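Local coordinates for BH0236 protein (Bacillus halodurans, PDB 5T7A) that probably binds beta-1,3-glucan as a family 56 carbohydrate-binding module, at residues P33-G38 with F100-L105; L64-G69 with D94-S99. All blocks are in the same frame, centred on the assembly; numbering follows the deposited sequence.

Interaction 1: P33-G38 with F100-L105. With EDO (1,2-ethanediol), chain C.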
loop_
_atom_site.group_PDB
_atom_site.type_symbol
_atom_site.label_atom_id
_atom_site.label_comp_id
_atom_site.label_asym_id
_atom_site.label_seq_id
_atom_site.Cartn_x
_atom_site.Cartn_y
_atom_site.Cartn_z
ATOM N N PRO A 33 5.286 7.490 12.512
ATOM C CA PRO A 33 5.473 8.921 12.303
ATOM C C PRO A 33 5.661 9.422 10.852
ATOM O O PRO A 33 5.241 10.531 10.516
ATOM C CB PRO A 33 6.722 9.213 13.166
ATOM C CG PRO A 33 6.518 8.314 14.261
ATOM C CD PRO A 33 6.079 7.048 13.649
ATOM N N ASP A 34 6.239 8.612 9.972
ATOM C CA ASP A 34 6.353 8.942 8.574
ATOM C C ASP A 34 5.157 8.737 7.700
ATOM O O ASP A 34 5.168 9.227 6.600
ATOM C CB ASP A 34 7.491 8.113 7.965
ATOM C CG ASP A 34 8.865 8.537 8.422
ATOM O OD1 ASP A 34 8.997 9.579 9.058
ATOM O OD2 ASP A 34 9.850 7.844 8.065
ATOM N N TYR A 35 4.090 8.067 8.132
ATOM C CA TYR A 35 2.976 7.723 7.208
ATOM C C TYR A 35 1.748 7.147 7.921
ATOM O O TYR A 35 1.838 6.449 8.962
ATOM C CB TYR A 35 3.435 6.685 6.164
ATOM C CG TYR A 35 3.909 5.373 6.710
ATOM C CD1 TYR A 35 3.054 4.371 7.041
ATOM C CD2 TYR A 35 5.274 5.153 6.942
ATOM C CE1 TYR A 35 3.478 3.147 7.587
ATOM C CE2 TYR A 35 5.712 3.962 7.514
ATOM C CZ TYR A 35 4.799 2.987 7.853
ATOM O OH TYR A 35 5.191 1.783 8.410
ATOM N N THR A 36 0.613 7.299 7.239
ATOM C CA THR A 36 -0.556 6.441 7.439
ATOM C C THR A 36 -0.638 5.594 6.175
ATOM O O THR A 36 -0.426 6.152 5.041
ATOM C CB THR A 36 -1.852 7.219 7.534
ATOM O OG1 THR A 36 -1.714 8.190 8.583
ATOM C CG2 THR A 36 -2.992 6.301 7.869
ATOM N N ALA A 37 -0.842 4.284 6.331
ATOM C CA ALA A 37 -0.912 3.441 5.144
ATOM C C ALA A 37 -1.898 2.329 5.371
ATOM O O ALA A 37 -2.163 1.956 6.504
ATOM C CB ALA A 37 0.446 2.840 4.788
ATOM N N GLY A 38 -2.474 1.781 4.290
ATOM C CA GLY A 38 -3.439 0.751 4.541
ATOM C C GLY A 38 -4.288 0.456 3.319
ATOM O O GLY A 38 -3.870 0.628 2.171
ATOM N N PHE A 100 6.026 -1.133 1.772
ATOM C CA PHE A 100 6.355 0.040 1.000
ATOM C C PHE A 100 7.819 0.374 1.027
ATOM O O PHE A 100 8.488 0.168 2.050
ATOM C CB PHE A 100 5.581 1.271 1.524
ATOM C CG PHE A 100 4.084 1.041 1.596
ATOM C CD1 PHE A 100 3.276 1.290 0.520
ATOM C CD2 PHE A 100 3.511 0.556 2.780
ATOM C CE1 PHE A 100 1.882 1.083 0.608
ATOM C CE2 PHE A 100 2.183 0.347 2.849
ATOM C CZ PHE A 100 1.342 0.589 1.780
ATOM N N THR A 101 8.259 1.021 -0.051
ATOM C CA THR A 101 9.549 1.695 -0.037
ATOM C C THR A 101 9.211 3.147 -0.387
ATOM O O THR A 101 8.691 3.396 -1.474
ATOM C CB THR A 101 10.550 1.044 -1.019
ATOM O OG1 THR A 101 10.848 -0.294 -0.607
ATOM C CG2 THR A 101 11.835 1.857 -1.072
ATOM N N TYR A 102 9.544 4.066 0.520
ATOM C CA TYR A 102 9.204 5.455 0.358
ATOM C C TYR A 102 10.396 6.351 0.501
ATOM O O TYR A 102 11.274 6.133 1.292
ATOM C CB TYR A 102 8.150 5.896 1.374
ATOM C CG TYR A 102 8.497 5.758 2.791
ATOM C CD1 TYR A 102 8.359 4.564 3.474
ATOM C CD2 TYR A 102 8.906 6.902 3.531
ATOM C CE1 TYR A 102 8.675 4.496 4.834
ATOM C CE2 TYR A 102 9.205 6.830 4.862
ATOM C CZ TYR A 102 9.071 5.634 5.543
ATOM O OH TYR A 102 9.373 5.538 6.870
ATOM N N GLU A 103 10.404 7.385 -0.311
ATOM C CA GLU A 103 11.482 8.372 -0.241
ATOM C C GLU A 103 11.083 9.417 0.841
ATOM O O GLU A 103 9.888 9.770 1.020
ATOM C CB GLU A 103 11.602 9.019 -1.580
ATOM C CG GLU A 103 12.794 9.954 -1.737
ATOM C CD GLU A 103 12.501 11.381 -1.373
ATOM O OE1 GLU A 103 11.334 11.796 -1.174
ATOM O OE2 GLU A 103 13.513 12.141 -1.278
ATOM N N LYS A 104 12.065 9.940 1.546
ATOM C CA LYS A 104 11.807 11.036 2.492
ATOM C C LYS A 104 13.073 11.872 2.605
ATOM O O LYS A 104 14.027 11.442 3.198
ATOM C CB LYS A 104 11.423 10.501 3.885
ATOM C CG LYS A 104 11.139 11.604 4.932
ATOM C CD LYS A 104 10.589 11.109 6.266
ATOM C CE LYS A 104 11.712 10.501 7.107
ATOM N NZ LYS A 104 11.545 10.680 8.560
ATOM N N LEU A 105 13.062 13.058 2.020
ATOM C CA LEU A 105 14.189 14.032 2.226
ATOM C C LEU A 105 15.546 13.467 1.727
ATOM O O LEU A 105 16.597 13.796 2.279
ATOM C CB LEU A 105 14.278 14.474 3.693
ATOM C CG LEU A 105 13.008 15.175 4.157
ATOM C CD1 LEU A 105 13.082 15.433 5.658
ATOM C CD2 LEU A 105 12.657 16.420 3.377
HETATM C C1 EDO C . 13.059 7.193 8.550
HETATM O O1 EDO C . 11.993 7.771 9.396
HETATM C C2 EDO C . 14.033 6.541 9.487
HETATM O O2 EDO C . 14.746 7.531 10.173
#
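Across the interior of a beta-sandwich, Asp34, just ahead of strand 35-40, and Tyr35 and Ala37 on it face Tyr102, Lys104 and Phe100 on and just beyond the end of strand 95-103. The two backbones lie too far apart to pair as neighbours in a sheet, so side chains make the whole contact. Asp34 grips its partners with both carboxylate oxygens. Tyr102 OH donates to the anti lone pair of Asp34 OD2 at 2.6 Å, and OD2 lies in the plane of the tyrosine ring, at its edge. Tyrosine suits this place because its ring can be buried while its hydroxyl reaches a polar group nearer the surface. Lys104 NZ donates a hydrogen bond of 2.8 Å to Asp34 OD1, part of a salt bridge, arriving on the syn side and 24° out of the carboxylate plane. A 1,2-ethanediol, probably from the crystallisation liquor, spans the same groups: its O1 donates to Asp34 OD2 at 2.5 Å and accepts from Lys104 NZ at 3.1 Å. Lys104 was modelled in two conformers, so both contacts of NZ may be made only part of the time.

Further in, the layers of the sandwich meet through aromatic rings. The edge of Tyr35 points toward the face of Tyr102 in an offset edge-to-face pair, centroids 5.6 Å apart and planes at 68°. Each tyrosine places CG between its backbone N and carbonyl carbon (chi1 60° in both), which turns both rings into the interior between the layers. Phe51 of strand 46-53 stacks on Tyr35 and also meets the rings of Tyr102 and Phe100. Deeper still, Ala37 CB sits 3.6 Å from Phe100 CE2, approaching the ring obliquely; its single methyl fits where the phenylalanine ring already takes up the width between the layers.

Interaction 2: L64-G69 with D94-S99; sequences LKVNNG and DVLEYS. With EDO (1,2-ethanediol), chain F; EDO (1,2-ethanediol), chain E.
Strands 64-66 and 95-99 run side by side and antiparallel, their axes 4.7 Å apart at 169°, with Lys65 and Glu97 as the hydrogen-bonded pair between the non-hydrogen-bonded pairs Leu64-Tyr98 and Val66-Leu96. Lys65 N donates to Glu97 O at 2.9 Å, and Glu97 N returns the bond to Lys65 O at the same length. The ladder goes on past the strand end, where Asn67 N reaches Val95 O at 2.8 Å. Asn67 then uses its side chain as a further rung. Its CG lies anti to the carbonyl carbon, beside the backbone N (chi1 -60°), which brings the amide over to Val95 and Asp94: Val95 N donates to OD1 at 2.9 Å, from 36° above the amide plane, while ND2 makes a weak bond of 3.3 Å to Asp94 OD1. Asp94 OD2 is held by Ser91 N.

A type I' turn, Val66 to Gly69, reverses the chain here in the hairpin that leads to strand 72-79. Its two central positions need left-handed backbone angles, which asparagine tolerates well, hence Asn67 and Asn68.

On the sheet face turned to the sandwich interior, Leu64, Val66 and Leu96 pack as branched apolar side chains, Val66 CG2 4.1 Å from Leu96 CD1, with Ile49 against both leucines. Lys65 and Glu97 occupy the other face. The extended lysine forms a cation-pi contact with Trp113, and an alanine here would probably leave that indole without its cation. A water donates to both Glu97 OE1 and Asn68 OD1, tying the strand to the turn. Glu97 OE2 accepts from O2 of a 1,2-ethanediol at 2.8 Å.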
loop_
_atom_site.group_PDB
_atom_site.type_symbol
_atom_site.label_atom_id
_atom_site.label_comp_id
_atom_site.label_asym_id
_atom_site.label_seq_id
_atom_site.Cartn_x
_atom_site.Cartn_y
_atom_site.Cartn_z
ATOM N N LEU A 64 3.820 -6.297 -3.145
ATOM C CA LEU A 64 2.620 -7.027 -2.713
ATOM C C LEU A 64 2.662 -8.471 -3.108
ATOM O O LEU A 64 3.333 -8.853 -4.081
ATOM C CB LEU A 64 1.355 -6.310 -3.139
ATOM C CG LEU A 64 1.085 -6.135 -4.633
ATOM C CD1 LEU A 64 0.429 -7.405 -5.133
ATOM C CD2 LEU A 64 0.213 -4.890 -4.891
ATOM N N LYS A 65 1.941 -9.260 -2.331
ATOM C CA LYS A 65 1.698 -10.665 -2.686
ATOM C C LYS A 65 0.305 -11.013 -2.302
ATOM O O LYS A 65 -0.217 -10.551 -1.292
ATOM C CB LYS A 65 2.573 -11.559 -1.826
ATOM C CG LYS A 65 4.044 -11.435 -1.962
ATOM C CD LYS A 65 4.693 -12.129 -0.753
ATOM C CE LYS A 65 6.174 -12.065 -0.909
ATOM N NZ LYS A 65 6.879 -13.094 -0.096
ATOM N N VAL A 66 -0.296 -11.949 -3.033
ATOM C CA VAL A 66 -1.637 -12.383 -2.739
ATOM C C VAL A 66 -1.597 -13.904 -2.458
ATOM O O VAL A 66 -1.048 -14.628 -3.293
ATOM C CB VAL A 66 -2.549 -12.128 -3.919
ATOM C CG1 VAL A 66 -3.940 -12.696 -3.600
ATOM C CG2 VAL A 66 -2.646 -10.650 -4.300
ATOM N N ASN A 67 -2.146 -14.329 -1.319
ATOM C CA ASN A 67 -2.126 -15.772 -0.856
ATOM C C ASN A 67 -0.709 -16.346 -0.995
ATOM O O ASN A 67 -0.489 -17.480 -1.492
ATOM C CB ASN A 67 -3.128 -16.570 -1.681
ATOM C CG ASN A 67 -4.559 -16.050 -1.539
ATOM O OD1 ASN A 67 -4.945 -15.672 -0.450
ATOM N ND2 ASN A 67 -5.292 -15.938 -2.635
ATOM N N ASN A 68 0.256 -15.558 -0.546
ATOM C CA ASN A 68 1.658 -15.935 -0.506
ATOM C C ASN A 68 2.225 -16.291 -1.878
ATOM O O ASN A 68 3.155 -17.117 -1.988
ATOM C CB ASN A 68 1.920 -17.066 0.526
ATOM C CG ASN A 68 3.389 -17.161 0.907
ATOM O OD1 ASN A 68 4.055 -16.155 1.121
ATOM N ND2 ASN A 68 3.916 -18.383 0.968
ATOM N N GLY A 69 1.695 -15.677 -2.918
ATOM C CA GLY A 69 2.221 -15.861 -4.227
ATOM C C GLY A 69 3.490 -15.051 -4.458
ATOM O O GLY A 69 4.134 -14.496 -3.505
ATOM N N ASP A 94 -9.218 -13.932 0.011
ATOM C CA ASP A 94 -7.869 -13.596 -0.456
ATOM C C ASP A 94 -7.087 -12.883 0.670
ATOM O O ASP A 94 -7.648 -12.067 1.433
ATOM C CB ASP A 94 -7.886 -12.814 -1.761
ATOM C CG ASP A 94 -8.331 -13.656 -2.929
ATOM O OD1 ASP A 94 -8.425 -14.847 -2.738
ATOM O OD2 ASP A 94 -8.516 -13.126 -4.025
ATOM N N VAL A 95 -5.818 -13.275 0.852
ATOM C CA VAL A 95 -4.898 -12.564 1.743
ATOM C C VAL A 95 -3.922 -11.682 0.911
ATOM O O VAL A 95 -3.143 -12.156 0.076
ATOM C CB VAL A 95 -4.143 -13.486 2.726
ATOM C CG1 VAL A 95 -3.044 -12.777 3.442
ATOM C CG2 VAL A 95 -5.097 -14.106 3.725
ATOM N N LEU A 96 -3.948 -10.381 1.176
ATOM C CA LEU A 96 -3.041 -9.435 0.507
ATOM C C LEU A 96 -2.014 -8.995 1.542
ATOM O O LEU A 96 -2.338 -8.477 2.599
ATOM C CB LEU A 96 -3.856 -8.246 -0.023
ATOM C CG LEU A 96 -3.021 -7.052 -0.515
ATOM C CD1 LEU A 96 -2.337 -7.401 -1.810
ATOM C CD2 LEU A 96 -3.995 -5.905 -0.742
ATOM N N GLU A 97 -0.741 -9.210 1.208
ATOM C CA GLU A 97 0.357 -8.721 2.037
ATOM C C GLU A 97 1.048 -7.619 1.254
ATOM O O GLU A 97 1.236 -7.736 0.052
ATOM C CB GLU A 97 1.308 -9.840 2.450
ATOM C CG GLU A 97 0.699 -10.697 3.599
ATOM C CD GLU A 97 1.597 -11.838 3.925
ATOM O OE1 GLU A 97 1.615 -12.778 3.097
ATOM O OE2 GLU A 97 2.255 -11.781 4.994
ATOM N N TYR A 98 1.485 -6.558 1.939
ATOM C CA TYR A 98 1.966 -5.382 1.247
ATOM C C TYR A 98 2.936 -4.638 2.128
ATOM O O TYR A 98 2.830 -4.626 3.352
ATOM C CB TYR A 98 0.830 -4.461 0.820
ATOM C CG TYR A 98 -0.054 -3.961 1.931
ATOM C CD1 TYR A 98 -1.082 -4.761 2.444
ATOM C CD2 TYR A 98 0.064 -2.679 2.441
ATOM C CE1 TYR A 98 -1.893 -4.328 3.448
ATOM C CE2 TYR A 98 -0.726 -2.233 3.430
ATOM C CZ TYR A 98 -1.708 -3.013 3.949
ATOM O OH TYR A 98 -2.506 -2.532 4.961
ATOM N N SER A 99 3.972 -4.102 1.473
ATOM C CA SER A 99 4.984 -3.271 2.153
ATOM C C SER A 99 5.331 -2.135 1.240
ATOM O O SER A 99 4.917 -2.144 0.063
ATOM C CB SER A 99 6.207 -4.063 2.470
ATOM O OG SER A 99 6.736 -4.662 1.287
HETATM C C1 EDO F . -0.411 -12.944 -7.030
HETATM O O1 EDO F . -0.115 -12.730 -8.393
HETATM C C2 EDO F . 0.530 -12.043 -6.241
HETATM O O2 EDO F . 1.306 -12.732 -5.247
HETATM C C1 EDO E . 5.305 -11.680 2.734
HETATM O O1 EDO E . 5.886 -12.794 2.078
HETATM C C2 EDO E . 5.941 -11.622 4.086
HETATM O O2 EDO E . 5.022 -12.021 5.096
HETATM O O HOH W 1 -0.068 -13.053 0.684
HETATM O O HOH W 2 3.642 -14.559 3.039
#

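Interactions 1 and 2 both use strand 95-103, one toward each end, and their centres lie about 19 Å apart on opposite sides of the chain's centre. Along the chain, 33-38 comes first, then 64-69, 94-99 and directly 100-105, so the partners of interaction 2 both fall between those of interaction 1. The two are different in kind: interaction 2 joins strand 95-103 to its in-sheet neighbour 60-66, whereas interaction 1 spans the sandwich to strand 35-40. They touch where Gly38 CA lies 3.4 Å from Tyr98 OH. One strand is thereby fixed both within its layer and across the interior of this module.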